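Local coordinates for protein endoglucanase A (Clostridium longisporum, PDB 6Q1I) that hydrolyses barley beta-glucan, lichenan, carboxymethylcellulose and xylan, cutting beta-1,4-glucosidic links inside glucan chains and preferring larger cellooligosaccharides, at residues 121-126 / 161-166; 133-138 / 182-187; 302-307 / 347-352. All coordinates share one frame; numbering follows the deposited sequence.

Interaction 1: residues 121-126 / 161-166; sequences VIPTYA and PRLEGT
Pro123 packs against Leu163 where two beta-alpha loops of the TIM barrel meet on its catalytic face: 121-126 lies in the loop after strand 109-113, while its partner 161-166 lies in the loop after strand 153-156. The apolar contact is small. Leu163 CD2 lies 3.9 Å from Pro123 CG and reaches on to the methyl of Thr124, where CD2 and CG2 are a tight 3.5 Å apart. With CG anti to its carbonyl carbon (chi1 -67°), the leucine brings this one branch over to the proline loop, and the Thr124 and Leu163 side chains meet aslant.

Backbone oxygens take part by van der Waals contact: the carbonyl O of Arg162 sits 3.3 Å from Pro123 CD, and Pro123 O lies 3.6 Å from Leu163 CD2. No hydrogen bond joins 121-126 to 161-166. Pro123 and Leu163 each centre an inverse gamma turn, and Leu163 also starts a type II beta turn that ends at Thr166.

Polar groups tie 161-166 in place instead. Arg162 gives NH1 to the carbonyl of Gln160, the changed residue at the probable proton-donor position, and NE to Glu169. In the beta turn, Leu163 O accepts from Thr166 N and, on the same face of its carbonyl plane, from Thr166 OG1 at 2.9 Å.

Interaction 2: residues 133-138 / 182-187; sequences PKLKTL and NKYNAA
Two neighbouring outer helices of the TIM barrel, 128-145 and 175-194, pack here through Leu135 and Lys136 on the first and Tyr184 and Ala187 on the second. Leu135 supplies the buried half. Its CG is anti to the backbone N (chi1 -179°), and the CD2 branch reaches across to the neighbouring helix, 3.9 Å from Tyr184 CB and 3.7 Å from Tyr184 O. The leucine and tyrosine side chains cross at about a right angle, and CD2 approaches the base of the tyrosine rather than its hydroxyl end.

Lys136 forms the more polar half. Its chain is bent at both chi3 and chi4, which folds the ammonium group back toward helix 175-194 while the aliphatic part passes alongside Ala187; Lys136 CG is 4.0 Å from Ala187 CB. Lys136 NZ then donates to the carbonyl O of Ala187 at 3.0 Å. The C=O...N angle is 125°, with the nitrogen tilted 22° from the carbonyl plane. This amine has further partners one turn beyond Ala187 on helix 175-194, a salt bridge to Glu190 and a hydrogen bond to Ser191, so several acceptors hold the lysine tip against that helix.

Beyond the pair, Tyr184 also rests on Val131 and Thr132 of helix 128-145, and its hydroxyl bonds to Ile122 O in the loop leading into that helix. Behind the contact, Asn185 reaches the barrel: its OD1 bonds to Thr157, just after strand 153-156, and its ND2 to Pro207 O on strand 204-208.

Interaction 3: residues 302-307 / 347-352; sequences YYVTAA and DALIRG
Val304 has CG1 anti to its backbone N (chi1 175°), which leaves CG2 beside that N, and both methyls meet the helix opposite. Leu349 has CG anti to its carbonyl carbon (chi1 -70°); although its CB starts away from helix 293-309, the CD2 branch swings back to the valine. The contact joins two outer helices of the TIM barrel, 293-309 and 343-356, the helices on either side of strand 314-318 in the chain. The short segments run nearly parallel, 20° apart, with their axes only 7.7 Å from one another.

Gly352 probably allows this closeness. With no side chain on the facing surface, its backbone comes up directly against the other helix, and the CA of Gly352 lies 4.5 Å from the CA of Thr305. Val304 lies directly against the bare Gly352 backbone. Val304 CG1 sits 3.6 Å from Gly352 C, while Val304 CG2 meets Leu349 CD2 at 3.6 Å, with the valine and leucine side chains crossing at about a right angle.

Toward the barrel, Val304 packs on Cys314 and Leu349 on Trp316, both in strand 314-318, so the apolar half of the contact continues into the layer between helices and sheet. Leu349 also touches Ala300, one turn before Val304 on helix 293-309.

Thr305 also meets the glycine. Its hydroxyl bonds to Glu301 O in its own helix and to Asn355 ND2 on helix 343-356. Across the interface, Thr305 OG1 lies 3.2 Å from Gly352 CA, a close approach of the hydroxyl oxygen to a bare backbone carbon.

Overall arrangement
Interactions 1 and 2 are neighbours, with centres 14 Å apart, and their segments alternate along the chain: 121-126, 133-138, 161-166, 182-187. Interaction 1 joins the loops after strands 109-113 and 153-156, and interaction 2 joins the helices that follow them, 128-145 and 175-194. Tyr184 connects the two, its ring packing on Val121 and Pro123 of interaction 1. Interaction 3 comes later in the chain and lies on the opposite side of its centre, 35 Å from either of the others between centres. Together they tie neighbouring helices and loops at two distant places in the eight-stranded barrel that forms this catalytic domain.

Interaction 1: residues 121-126 / 161-166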
ATOM      1  N   VAL A 121      -3.897   6.711 -15.361  1.00 10.00           N
ATOM      2  CA  VAL A 121      -2.610   6.024 -15.466  1.00  9.80           C
ATOM      3  C   VAL A 121      -2.864   4.698 -16.169  1.00  9.88           C
ATOM      4  O   VAL A 121      -3.120   3.670 -15.531  1.00 10.96           O
ATOM      5  CB  VAL A 121      -1.921   5.849 -14.102  1.00  9.20           C
ATOM      6  CG1 VAL A 121      -0.609   5.099 -14.262  1.00 10.16           C
ATOM      7  CG2 VAL A 121      -1.685   7.205 -13.468  1.00 10.07           C
ATOM      8  N   ILE A 122      -2.842   4.728 -17.491  1.00  9.93           N
ATOM      9  CA  ILE A 122      -3.179   3.588 -18.333  1.00 10.02           C
ATOM     10  C   ILE A 122      -1.876   3.063 -18.919  1.00  9.98           C
ATOM     11  O   ILE A 122      -1.211   3.790 -19.672  1.00 10.42           O
ATOM     12  CB  ILE A 122      -4.162   4.003 -19.437  1.00 11.04           C
ATOM     13  CG1 ILE A 122      -5.482   4.482 -18.823  1.00 12.67           C
ATOM     14  CG2 ILE A 122      -4.384   2.847 -20.397  1.00 12.40           C
ATOM     15  CD1 ILE A 122      -6.306   5.324 -19.772  1.00 15.00           C
ATOM     16  N   PRO A 123      -1.457   1.828 -18.593  1.00  9.52           N
ATOM     17  CA  PRO A 123      -0.115   1.358 -19.010  1.00  9.21           C
ATOM     18  C   PRO A 123      -0.104   0.729 -20.400  1.00 10.22           C
ATOM     19  O   PRO A 123       0.055  -0.485 -20.574  1.00 10.65           O
ATOM     20  CB  PRO A 123       0.238   0.362 -17.901  1.00  9.33           C
ATOM     21  CG  PRO A 123      -1.101  -0.241 -17.517  1.00 10.49           C
ATOM     22  CD  PRO A 123      -2.105   0.887 -17.653  1.00 10.21           C
ATOM     23  N   THR A 124      -0.262   1.577 -21.419  1.00 11.08           N
ATOM     24  CA  THR A 124      -0.110   1.177 -22.810  1.00 11.20           C
ATOM     25  C   THR A 124       0.828   2.146 -23.513  1.00 11.07           C
ATOM     26  O   THR A 124       0.967   3.307 -23.121  1.00 11.55           O
ATOM     27  CB  THR A 124      -1.445   1.187 -23.571  1.00 12.67           C
ATOM     28  OG1 THR A 124      -1.944   2.526 -23.615  1.00 12.92           O
ATOM     29  CG2 THR A 124      -2.462   0.280 -22.907  1.00 14.35           C
ATOM     30  N   TYR A 125       1.464   1.660 -24.581  1.00 11.82           N
ATOM     31  CA  TYR A 125       2.307   2.539 -25.381  1.00 13.20           C
ATOM     32  C   TYR A 125       1.502   3.700 -25.952  1.00 14.68           C
ATOM     33  O   TYR A 125       2.018   4.814 -26.049  1.00 15.81           O
ATOM     34  CB  TYR A 125       2.998   1.764 -26.507  1.00 14.58           C
ATOM     35  CG  TYR A 125       3.976   0.706 -26.035  1.00 14.42           C
ATOM     36  CD1 TYR A 125       4.842   0.947 -24.975  1.00 14.44           C
ATOM     37  CD2 TYR A 125       4.043  -0.529 -26.663  1.00 14.87           C
ATOM     38  CE1 TYR A 125       5.725  -0.010 -24.541  1.00 14.02           C
ATOM     39  CE2 TYR A 125       4.929  -1.498 -26.237  1.00 15.30           C
ATOM     40  CZ  TYR A 125       5.771  -1.233 -25.180  1.00 14.79           C
ATOM     41  OH  TYR A 125       6.654  -2.204 -24.754  1.00 15.66           O
ATOM     42  N   ALA A 126       0.227   3.471 -26.279  1.00 14.82           N
ATOM     43  CA  ALA A 126      -0.591   4.528 -26.865  1.00 15.28           C
ATOM     44  C   ALA A 126      -0.902   5.646 -25.875  1.00 14.98           C
ATOM     45  O   ALA A 126      -1.146   6.784 -26.294  1.00 17.02           O
ATOM     46  CB  ALA A 126      -1.902   3.946 -27.391  1.00 17.03           C
ATOM     47  N   PRO A 161      -1.049  -0.603 -10.612  1.00  7.10           N
ATOM     48  CA  PRO A 161      -1.203  -0.146 -11.998  1.00  7.64           C
ATOM     49  C   PRO A 161      -1.400  -1.322 -12.945  1.00  7.16           C
ATOM     50  O   PRO A 161      -0.624  -2.277 -12.936  1.00  8.35           O
ATOM     51  CB  PRO A 161       0.112   0.596 -12.266  1.00  7.23           C
ATOM     52  CG  PRO A 161       1.095  -0.044 -11.343  1.00  8.13           C
ATOM     53  CD  PRO A 161       0.301  -0.325 -10.089  1.00  8.30           C
ATOM     54  N   ARG A 162      -2.436  -1.239 -13.775  1.00  7.27           N
ATOM     55  CA  ARG A 162      -2.861  -2.388 -14.566  1.00  7.64           C
ATOM     56  C   ARG A 162      -3.773  -1.917 -15.694  1.00  8.57           C
ATOM     57  O   ARG A 162      -4.191  -0.757 -15.733  1.00  9.57           O
ATOM     58  CB  ARG A 162      -3.595  -3.407 -13.688  1.00  8.36           C
ATOM     59  CG  ARG A 162      -4.919  -2.876 -13.125  1.00  8.86           C
ATOM     60  CD  ARG A 162      -5.480  -3.724 -11.995  1.00 10.04           C
ATOM     61  NE  ARG A 162      -6.790  -3.246 -11.548  1.00 10.84           N
ATOM     62  CZ  ARG A 162      -6.988  -2.306 -10.621  1.00 10.37           C
ATOM     63  NH1 ARG A 162      -5.968  -1.710 -10.021  1.00 10.49           N
ATOM     64  NH2 ARG A 162      -8.223  -1.970 -10.278  1.00 12.25           N
ATOM     65  N   LEU A 163      -4.105  -2.851 -16.599  1.00  9.06           N
ATOM     66  CA  LEU A 163      -4.999  -2.571 -17.730  1.00  8.85           C
ATOM     67  C   LEU A 163      -6.451  -2.731 -17.278  1.00  9.56           C
ATOM     68  O   LEU A 163      -7.138  -3.710 -17.592  1.00  9.89           O
ATOM     69  CB  LEU A 163      -4.677  -3.489 -18.906  1.00  9.74           C
ATOM     70  CG  LEU A 163      -3.330  -3.286 -19.599  1.00 10.05           C
ATOM     71  CD1 LEU A 163      -3.055  -4.432 -20.578  1.00 10.67           C
ATOM     72  CD2 LEU A 163      -3.272  -1.949 -20.337  1.00 11.74           C
ATOM     73  N   GLU A 164      -6.927  -1.738 -16.524  1.00  9.77           N
ATOM     74  CA  GLU A 164      -8.299  -1.773 -16.032  1.00 10.99           C
ATOM     75  C   GLU A 164      -9.282  -1.836 -17.190  1.00 10.40           C
ATOM     76  O   GLU A 164      -9.101  -1.185 -18.221  1.00 13.01           O
ATOM     77  CB  GLU A 164      -8.581  -0.541 -15.166  1.00 11.71           C
ATOM     78  CG  GLU A 164      -7.750  -0.528 -13.893  1.00 11.58           C
ATOM     79  CD  GLU A 164      -8.106   0.596 -12.946  1.00 13.73           C
ATOM     80  OE1 GLU A 164      -9.250   1.092 -12.990  1.00 19.10           O
ATOM     81  OE2 GLU A 164      -7.233   0.980 -12.151  1.00 11.37           O
ATOM     82  N   GLY A 165     -10.324  -2.642 -17.019  1.00 12.05           N
ATOM     83  CA  GLY A 165     -11.364  -2.759 -18.013  1.00 14.29           C
ATOM     84  C   GLY A 165     -11.065  -3.692 -19.168  1.00 15.64           C
ATOM     85  O   GLY A 165     -11.899  -3.802 -20.076  1.00 19.90           O
ATOM     86  N   THR A 166      -9.921  -4.366 -19.173  1.00 12.55           N
ATOM     87  CA  THR A 166      -9.555  -5.317 -20.211  1.00 11.08           C
ATOM     88  C   THR A 166      -9.492  -6.723 -19.640  1.00 10.68           C
ATOM     89  O   THR A 166      -9.444  -6.912 -18.420  1.00 11.06           O
ATOM     90  CB  THR A 166      -8.175  -4.991 -20.803  1.00 11.27           C
ATOM     91  OG1 THR A 166      -7.143  -5.451 -19.910  1.00 11.05           O
ATOM     92  CG2 THR A 166      -8.019  -3.501 -21.112  1.00 12.89           C
TER

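Interaction 2: residues 133-138 / 182-187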
ATOM      1  N   PRO A 133       3.940  12.925 -18.604  1.00 12.28           N
ATOM      2  CA  PRO A 133       4.170  14.287 -18.098  1.00 11.96           C
ATOM      3  C   PRO A 133       3.300  14.620 -16.898  1.00 11.67           C
ATOM      4  O   PRO A 133       3.745  15.317 -15.982  1.00 12.95           O
ATOM      5  CB  PRO A 133       3.862  15.186 -19.306  1.00 14.05           C
ATOM      6  CG  PRO A 133       3.876  14.301 -20.496  1.00 16.14           C
ATOM      7  CD  PRO A 133       3.583  12.906 -20.038  1.00 13.79           C
ATOM      8  N   LYS A 134       2.053  14.141 -16.898  1.00 12.05           N
ATOM      9  CA  LYS A 134       1.137  14.417 -15.799  1.00 11.59           C
ATOM     10  C   LYS A 134       1.577  13.703 -14.531  1.00 10.74           C
ATOM     11  O   LYS A 134       1.570  14.295 -13.447  1.00 11.27           O
ATOM     12  CB  LYS A 134      -0.272  14.002 -16.214  1.00 12.34           C
ATOM     13  CG  LYS A 134      -1.341  14.189 -15.166  1.00 13.24           C
ATOM     14  CD  LYS A 134      -2.708  13.918 -15.766  1.00 13.83           C
ATOM     15  CE  LYS A 134      -3.795  13.850 -14.727  1.00 16.58           C
ATOM     16  NZ  LYS A 134      -5.125  13.661 -15.373  1.00 20.02           N
ATOM     17  N   LEU A 135       1.993  12.440 -14.651  1.00 10.11           N
ATOM     18  CA  LEU A 135       2.480  11.700 -13.487  1.00  8.96           C
ATOM     19  C   LEU A 135       3.735  12.345 -12.918  1.00  9.12           C
ATOM     20  O   LEU A 135       3.906  12.412 -11.693  1.00  9.93           O
ATOM     21  CB  LEU A 135       2.739  10.244 -13.876  1.00 10.21           C
ATOM     22  CG  LEU A 135       3.224   9.319 -12.758  1.00 10.70           C
ATOM     23  CD1 LEU A 135       2.209   9.208 -11.632  1.00 12.22           C
ATOM     24  CD2 LEU A 135       3.549   7.951 -13.319  1.00 12.18           C
ATOM     25  N   LYS A 136       4.609  12.846 -13.793  1.00 10.22           N
ATOM     26  CA  LYS A 136       5.834  13.498 -13.342  1.00  9.93           C
ATOM     27  C   LYS A 136       5.536  14.810 -12.620  1.00 10.13           C
ATOM     28  O   LYS A 136       6.132  15.097 -11.577  1.00 11.04           O
ATOM     29  CB  LYS A 136       6.769  13.709 -14.535  1.00 10.50           C
ATOM     30  CG  LYS A 136       7.357  12.403 -15.071  1.00 10.39           C
ATOM     31  CD  LYS A 136       8.364  12.629 -16.197  1.00 11.41           C
ATOM     32  CE  LYS A 136       9.679  13.208 -15.697  1.00 12.59           C
ATOM     33  NZ  LYS A 136      10.457  12.259 -14.850  1.00 13.17           N
ATOM     34  N   THR A 137       4.613  15.621 -13.143  1.00 10.78           N
ATOM     35  CA  THR A 137       4.263  16.861 -12.457  0.80 11.07           C
ATOM     36  C   THR A 137       3.594  16.577 -11.116  1.00 10.93           C
ATOM     37  O   THR A 137       3.839  17.277 -10.126  1.00 11.85           O
ATOM     38  CB  THR A 137       3.344  17.712 -13.332  0.80 14.50           C
ATOM     39  OG1 THR A 137       3.908  17.874 -14.640  0.80 20.31           O
ATOM     40  CG2 THR A 137       3.162  19.074 -12.677  0.80 14.85           C
ATOM     41  N   LEU A 138       2.741  15.551 -11.065  1.00 10.38           N
ATOM     42  CA  LEU A 138       2.141  15.145  -9.799  1.00 10.08           C
ATOM     43  C   LEU A 138       3.214  14.783  -8.775  1.00  9.89           C
ATOM     44  O   LEU A 138       3.204  15.288  -7.645  1.00 10.25           O
ATOM     45  CB  LEU A 138       1.185  13.974 -10.032  1.00  9.79           C
ATOM     46  CG  LEU A 138       0.587  13.348  -8.768  1.00 10.00           C
ATOM     47  CD1 LEU A 138      -0.208  14.368  -7.953  1.00  9.56           C
ATOM     48  CD2 LEU A 138      -0.278  12.171  -9.141  1.00 10.53           C
ATOM     49  N   ASN A 182       6.826  -0.363 -15.603  1.00  9.56           N
ATOM     50  CA  ASN A 182       8.205  -0.071 -15.223  1.00  8.18           C
ATOM     51  C   ASN A 182       8.606   1.343 -15.632  1.00  9.35           C
ATOM     52  O   ASN A 182       9.300   2.038 -14.885  1.00 10.01           O
ATOM     53  CB  ASN A 182       9.170  -1.071 -15.868  1.00  9.31           C
ATOM     54  CG  ASN A 182       9.172  -2.420 -15.185  1.00 10.76           C
ATOM     55  OD1 ASN A 182       9.148  -2.516 -13.956  1.00 10.67           O
ATOM     56  ND2 ASN A 182       9.249  -3.473 -15.984  1.00 11.50           N
ATOM     57  N   LYS A 183       8.178   1.782 -16.819  0.58  8.94           N
ATOM     58  CA  LYS A 183       8.524   3.120 -17.293  0.58  8.63           C
ATOM     59  C   LYS A 183       7.845   4.209 -16.467  0.58  8.80           C
ATOM     60  O   LYS A 183       8.445   5.253 -16.201  0.58 10.43           O
ATOM     61  CB  LYS A 183       8.181   3.245 -18.778  0.58  9.91           C
ATOM     62  CG  LYS A 183       9.080   2.362 -19.656  0.58 11.87           C
ATOM     63  CD  LYS A 183       8.695   2.312 -21.137  0.58 12.64           C
ATOM     64  CE  LYS A 183       9.823   1.679 -21.951  0.58 16.70           C
ATOM     65  NZ  LYS A 183       9.393   1.217 -23.311  0.58 18.55           N
ATOM     66  N   TYR A 184       6.591   3.993 -16.061  1.00  8.42           N
ATOM     67  CA  TYR A 184       5.919   4.963 -15.203  1.00  8.53           C
ATOM     68  C   TYR A 184       6.593   5.031 -13.834  1.00  8.22           C
ATOM     69  O   TYR A 184       6.766   6.121 -13.276  1.00  9.01           O
ATOM     70  CB  TYR A 184       4.442   4.604 -15.049  1.00  8.68           C
ATOM     71  CG  TYR A 184       3.557   4.786 -16.271  1.00  8.40           C
ATOM     72  CD1 TYR A 184       3.955   5.554 -17.358  1.00 10.13           C
ATOM     73  CD2 TYR A 184       2.297   4.199 -16.315  1.00  8.89           C
ATOM     74  CE1 TYR A 184       3.130   5.720 -18.456  1.00  9.85           C
ATOM     75  CE2 TYR A 184       1.464   4.367 -17.408  1.00  9.58           C
ATOM     76  CZ  TYR A 184       1.889   5.120 -18.480  1.00  9.37           C
ATOM     77  OH  TYR A 184       1.095   5.289 -19.590  1.00 10.69           O
ATOM     78  N   ASN A 185       6.936   3.872 -13.258  1.00  8.15           N
ATOM     79  CA  ASN A 185       7.648   3.865 -11.984  1.00  8.21           C
ATOM     80  C   ASN A 185       8.962   4.633 -12.093  1.00  8.10           C
ATOM     81  O   ASN A 185       9.311   5.416 -11.201  1.00  8.84           O
ATOM     82  CB  ASN A 185       7.942   2.429 -11.531  1.00  8.01           C
ATOM     83  CG  ASN A 185       6.736   1.709 -10.958  1.00  8.63           C
ATOM     84  OD1 ASN A 185       5.778   2.321 -10.473  1.00  8.73           O
ATOM     85  ND2 ASN A 185       6.804   0.384 -10.968  1.00  9.14           N
ATOM     86  N   ALA A 186       9.719   4.398 -13.175  1.00  9.00           N
ATOM     87  CA  ALA A 186      11.007   5.067 -13.347  1.00  9.75           C
ATOM     88  C   ALA A 186      10.824   6.570 -13.520  1.00  9.05           C
ATOM     89  O   ALA A 186      11.630   7.362 -13.017  1.00  9.63           O
ATOM     90  CB  ALA A 186      11.754   4.476 -14.545  1.00 10.35           C
ATOM     91  N   ALA A 187       9.768   6.977 -14.233  1.00  9.68           N
ATOM     92  CA  ALA A 187       9.505   8.398 -14.438  1.00 10.36           C
ATOM     93  C   ALA A 187       9.130   9.076 -13.132  1.00  9.01           C
ATOM     94  O   ALA A 187       9.587  10.189 -12.853  1.00  9.76           O
ATOM     95  CB  ALA A 187       8.391   8.589 -15.467  1.00 11.32           C
TER

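Interaction 3: residues 302-307 / 347-352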
ATOM      1  N   TYR A 302       0.578 -16.272  11.654  1.00 10.04           N
ATOM      2  CA  TYR A 302       1.556 -17.026  10.882  1.00 10.55           C
ATOM      3  C   TYR A 302       2.145 -16.163   9.777  1.00  9.91           C
ATOM      4  O   TYR A 302       3.360 -16.176   9.543  1.00 10.28           O
ATOM      5  CB  TYR A 302       0.920 -18.282  10.292  1.00 11.35           C
ATOM      6  CG  TYR A 302       1.969 -19.231   9.772  1.00 11.76           C
ATOM      7  CD1 TYR A 302       2.504 -20.210  10.601  1.00 13.90           C
ATOM      8  CD2 TYR A 302       2.468 -19.125   8.480  1.00 12.48           C
ATOM      9  CE1 TYR A 302       3.478 -21.061  10.155  1.00 15.17           C
ATOM     10  CE2 TYR A 302       3.448 -19.986   8.025  1.00 14.41           C
ATOM     11  CZ  TYR A 302       3.949 -20.944   8.875  1.00 15.68           C
ATOM     12  OH  TYR A 302       4.926 -21.816   8.462  1.00 18.53           O
ATOM     13  N   TYR A 303       1.293 -15.396   9.098  1.00  8.90           N
ATOM     14  CA  TYR A 303       1.738 -14.531   8.012  1.00  8.63           C
ATOM     15  C   TYR A 303       2.770 -13.525   8.499  1.00  8.45           C
ATOM     16  O   TYR A 303       3.844 -13.390   7.906  1.00  9.11           O
ATOM     17  CB  TYR A 303       0.506 -13.841   7.425  1.00  9.31           C
ATOM     18  CG  TYR A 303       0.644 -13.166   6.075  1.00  8.72           C
ATOM     19  CD1 TYR A 303       1.593 -12.171   5.843  1.00  9.50           C
ATOM     20  CD2 TYR A 303      -0.238 -13.470   5.045  1.00  8.95           C
ATOM     21  CE1 TYR A 303       1.681 -11.534   4.624  1.00  9.13           C
ATOM     22  CE2 TYR A 303      -0.165 -12.821   3.821  1.00  8.29           C
ATOM     23  CZ  TYR A 303       0.807 -11.866   3.612  1.00  8.60           C
ATOM     24  OH  TYR A 303       0.904 -11.212   2.401  1.00  9.20           O
ATOM     25  N   VAL A 304       2.466 -12.804   9.580  1.00  9.06           N
ATOM     26  CA  VAL A 304       3.403 -11.800  10.073  1.00  9.17           C
ATOM     27  C   VAL A 304       4.702 -12.449  10.535  1.00  9.34           C
ATOM     28  O   VAL A 304       5.789 -11.937  10.263  1.00  9.37           O
ATOM     29  CB  VAL A 304       2.761 -10.937  11.176  1.00  9.12           C
ATOM     30  CG1 VAL A 304       3.783  -9.988  11.751  1.00 10.20           C
ATOM     31  CG2 VAL A 304       1.573 -10.165  10.629  1.00  9.39           C
ATOM     32  N   THR A 305       4.617 -13.571  11.254  1.00  9.54           N
ATOM     33  CA  THR A 305       5.832 -14.249  11.705  1.00 10.21           C
ATOM     34  C   THR A 305       6.689 -14.669  10.517  1.00  9.52           C
ATOM     35  O   THR A 305       7.896 -14.418  10.485  1.00 10.32           O
ATOM     36  CB  THR A 305       5.488 -15.482  12.551  1.00 11.67           C
ATOM     37  OG1 THR A 305       4.718 -15.106  13.697  1.00 13.74           O
ATOM     38  CG2 THR A 305       6.757 -16.170  13.039  1.00 12.28           C
ATOM     39  N   ALA A 306       6.068 -15.287   9.516  1.00  9.50           N
ATOM     40  CA  ALA A 306       6.810 -15.785   8.364  1.00 10.47           C
ATOM     41  C   ALA A 306       7.416 -14.642   7.562  1.00  9.77           C
ATOM     42  O   ALA A 306       8.559 -14.728   7.097  1.00 10.69           O
ATOM     43  CB  ALA A 306       5.882 -16.616   7.479  1.00 10.41           C
ATOM     44  N   ALA A 307       6.673 -13.556   7.394  1.00  9.63           N
ATOM     45  CA  ALA A 307       7.204 -12.421   6.658  1.00  9.21           C
ATOM     46  C   ALA A 307       8.335 -11.755   7.426  1.00  9.10           C
ATOM     47  O   ALA A 307       9.387 -11.441   6.856  1.00  9.19           O
ATOM     48  CB  ALA A 307       6.086 -11.430   6.389  1.00 10.00           C
ATOM     49  N   ASP A 347      -4.553  -8.805  17.968  1.00 11.93           N
ATOM     50  CA  ASP A 347      -3.607  -9.430  18.886  1.00 11.76           C
ATOM     51  C   ASP A 347      -2.700 -10.407  18.151  1.00 10.77           C
ATOM     52  O   ASP A 347      -1.507 -10.493  18.449  1.00 11.82           O
ATOM     53  CB  ASP A 347      -4.348 -10.156  20.014  1.00 14.07           C
ATOM     54  CG  ASP A 347      -4.922  -9.210  21.050  1.00 16.59           C
ATOM     55  OD1 ASP A 347      -4.536  -8.017  21.077  1.00 18.43           O
ATOM     56  OD2 ASP A 347      -5.770  -9.679  21.842  1.00 19.57           O
ATOM     57  N   ALA A 348      -3.254 -11.148  17.184  1.00 10.86           N
ATOM     58  CA  ALA A 348      -2.464 -12.113  16.423  1.00 11.12           C
ATOM     59  C   ALA A 348      -1.414 -11.429  15.551  1.00 10.82           C
ATOM     60  O   ALA A 348      -0.287 -11.926  15.420  1.00 11.06           O
ATOM     61  CB  ALA A 348      -3.392 -12.975  15.570  1.00 11.76           C
ATOM     62  N   LEU A 349      -1.765 -10.294  14.942  1.00  9.98           N
ATOM     63  CA  LEU A 349      -0.806  -9.552  14.128  1.00  9.50           C
ATOM     64  C   LEU A 349       0.384  -9.104  14.964  1.00  9.98           C
ATOM     65  O   LEU A 349       1.543  -9.248  14.553  1.00 10.28           O
ATOM     66  CB  LEU A 349      -1.500  -8.343  13.508  1.00  9.45           C
ATOM     67  CG  LEU A 349      -2.524  -8.613  12.409  1.00  8.97           C
ATOM     68  CD1 LEU A 349      -3.318  -7.348  12.099  1.00 10.85           C
ATOM     69  CD2 LEU A 349      -1.862  -9.136  11.146  1.00  9.77           C
ATOM     70  N   ILE A 350       0.110  -8.527  16.132  1.00 10.22           N
ATOM     71  CA  ILE A 350       1.181  -8.014  16.973  1.00 10.89           C
ATOM     72  C   ILE A 350       1.987  -9.170  17.550  1.00 11.39           C
ATOM     73  O   ILE A 350       3.213  -9.090  17.666  1.00 12.47           O
ATOM     74  CB  ILE A 350       0.610  -7.081  18.060  1.00 12.16           C
ATOM     75  CG1 ILE A 350      -0.203  -5.924  17.442  1.00 11.91           C
ATOM     76  CG2 ILE A 350       1.732  -6.552  18.952  1.00 13.22           C
ATOM     77  CD1 ILE A 350       0.554  -5.107  16.414  1.00 12.78           C
ATOM     78  N   ARG A 351       1.310 -10.259  17.925  1.00 11.07           N
ATOM     79  CA  ARG A 351       2.009 -11.445  18.412  1.00 11.89           C
ATOM     80  C   ARG A 351       2.958 -11.995  17.349  1.00 12.22           C
ATOM     81  O   ARG A 351       4.084 -12.398  17.665  1.00 12.80           O
ATOM     82  CB  ARG A 351       0.986 -12.500  18.843  1.00 13.95           C
ATOM     83  CG  ARG A 351       1.586 -13.778  19.374  1.00 14.67           C
ATOM     84  CD  ARG A 351       0.535 -14.651  20.040  1.00 14.88           C
ATOM     85  NE  ARG A 351      -0.547 -15.074  19.150  1.00 17.06           N
ATOM     86  CZ  ARG A 351      -1.818 -14.680  19.242  1.00 17.97           C
ATOM     87  NH1 ARG A 351      -2.224 -13.840  20.184  1.00 20.14           N
ATOM     88  NH2 ARG A 351      -2.699 -15.157  18.386  1.00 20.58           N
ATOM     89  N   GLY A 352       2.535 -11.997  16.081  1.00 11.84           N
ATOM     90  CA  GLY A 352       3.416 -12.475  15.026  1.00 11.53           C
ATOM     91  C   GLY A 352       4.659 -11.617  14.883  1.00 12.13           C
ATOM     92  O   GLY A 352       5.758 -12.130  14.659  1.00 12.81           O
TER